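Local coordinates for protein activated BY transcription factor SSRB (Salmonella enterica, PDB 2WNW) that belongs to glycosyl hydrolase family 30, pairing a TIM-barrel domain with a beta-sandwich domain, and is encoded by a gene activated by transcription factor SsrB, at residues I90-C93 and N99-Y102. Sequence-based numbering, arbitrary orientation.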
loop_
_atom_site.group_PDB
_atom_site.type_symbol
_atom_site.label_atom_id
_atom_site.label_comp_id
_atom_site.label_asym_id
_atom_site.label_seq_id
_atom_site.Cartn_x
_atom_site.Cartn_y
_atom_site.Cartn_z
ATOM N N ILE A 90 -28.498 17.887 -5.341
ATOM C CA ILE A 90 -29.903 17.803 -5.718
ATOM C C ILE A 90 -30.547 18.426 -4.476
ATOM O O ILE A 90 -30.612 17.798 -3.416
ATOM C CB ILE A 90 -30.349 16.329 -5.903
ATOM C CG1 ILE A 90 -29.573 15.705 -7.068
ATOM C CG2 ILE A 90 -31.857 16.256 -6.149
ATOM C CD1 ILE A 90 -29.868 14.224 -7.309
ATOM N N GLN A 91 -30.995 19.670 -4.630
ATOM C CA GLN A 91 -31.563 20.489 -3.557
ATOM C C GLN A 91 -30.374 21.012 -2.741
ATOM O O GLN A 91 -29.223 20.749 -3.083
ATOM C CB GLN A 91 -32.559 19.703 -2.690
ATOM C CG GLN A 91 -33.730 19.144 -3.507
ATOM C CD GLN A 91 -34.939 18.754 -2.673
ATOM O OE1 GLN A 91 -34.812 18.215 -1.568
ATOM N NE2 GLN A 91 -36.126 19.000 -3.214
ATOM N N SER A 92 -30.637 21.743 -1.666
ATOM C CA SER A 92 -29.560 22.340 -0.879
ATOM C C SER A 92 -28.590 21.446 -0.099
ATOM O O SER A 92 -28.932 20.348 0.339
ATOM C CB SER A 92 -30.159 23.359 0.092
ATOM O OG SER A 92 -31.076 22.734 0.970
ATOM N N CYS A 93 -27.363 21.944 0.049
ATOM C CA CYS A 93 -26.323 21.290 0.834
ATOM C C CYS A 93 -25.882 22.414 1.772
ATOM O O CYS A 93 -26.456 23.505 1.716
ATOM C CB CYS A 93 -25.161 20.795 -0.049
ATOM S SG CYS A 93 -24.160 22.050 -0.870
ATOM N N ASN A 99 -31.474 26.525 3.227
ATOM C CA ASN A 99 -32.144 25.309 2.765
ATOM C C ASN A 99 -33.105 25.633 1.630
ATOM O O ASN A 99 -33.712 26.701 1.611
ATOM C CB ASN A 99 -32.958 24.668 3.894
ATOM C CG ASN A 99 -32.100 24.188 5.049
ATOM O OD1 ASN A 99 -31.349 23.215 4.928
ATOM N ND2 ASN A 99 -32.216 24.865 6.183
ATOM N N TYR A 100 -33.238 24.710 0.683
ATOM C CA TYR A 100 -34.176 24.875 -0.424
ATOM C C TYR A 100 -34.484 23.518 -1.041
ATOM O O TYR A 100 -33.618 22.642 -1.104
ATOM C CB TYR A 100 -33.647 25.861 -1.486
ATOM C CG TYR A 100 -32.428 25.426 -2.276
ATOM C CD1 TYR A 100 -32.538 24.530 -3.342
ATOM C CD2 TYR A 100 -31.164 25.919 -1.961
ATOM C CE1 TYR A 100 -31.416 24.135 -4.073
ATOM C CE2 TYR A 100 -30.036 25.531 -2.683
ATOM C CZ TYR A 100 -30.167 24.638 -3.734
ATOM O OH TYR A 100 -29.042 24.232 -4.421
ATOM N N ALA A 101 -35.735 23.338 -1.455
ATOM C CA ALA A 101 -36.180 22.088 -2.068
ATOM C C ALA A 101 -36.989 22.420 -3.313
ATOM O O ALA A 101 -37.436 23.554 -3.483
ATOM C CB ALA A 101 -37.027 21.289 -1.084
ATOM N N TYR A 102 -37.192 21.431 -4.176
ATOM C CA TYR A 102 -37.936 21.643 -5.414
ATOM C C TYR A 102 -39.451 21.624 -5.208
ATOM O O TYR A 102 -40.211 22.030 -6.085
ATOM C CB TYR A 102 -37.499 20.596 -6.439
ATOM C CG TYR A 102 -36.002 20.625 -6.674
ATOM C CD1 TYR A 102 -35.269 19.445 -6.785
ATOM C CD2 TYR A 102 -35.318 21.838 -6.777
ATOM C CE1 TYR A 102 -33.889 19.470 -6.989
ATOM C CE2 TYR A 102 -33.937 21.876 -6.985
ATOM C CZ TYR A 102 -33.231 20.687 -7.089
ATOM O OH TYR A 102 -31.869 20.710 -7.299
#
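Residues 90-93 and 99-102 meet in a buried, antiparallel backbone contact inside the loop that leaves barrel strand 85-90, with three hydrogen bonds and two tyrosine rings holding them together. Ser92 grips Tyr100 twice. Its amide N donates to Tyr100 O in a nearly straight bond of 3.2 Å. Tyr100 N donates to Ser92 OG over 2.9 Å. That OG sits between the backbone N and the carbonyl carbon of Ser92 (chi1 60°), which turns it toward the tyrosine backbone. Ser92 OG is also hydrogen-bonded to Asp204, so it links the loop to a more distant part of the chain. The Tyr100 ring folds back over the serine, taking Ser92 CB on one face in a CH-pi contact, 3.7 Å from the ring centroid. The third bond runs from Gln91 N to Tyr102 OH (3.0 Å), a phenol that is hydrogen-bonded to Asp119 as well. Gln91 CG lies over one face of the Tyr102 ring, 3.8 Å from its centroid, while Ile90 CG2 reaches the ring edge at CE1 (3.9 Å). Beyond this pair, Trp170 and Ile173 of helix 167-183 pack on Gln91 and Tyr102. The contact thus closes a beta-alpha loop at the C-terminal end of the second strand of an eight-stranded TIM barrel.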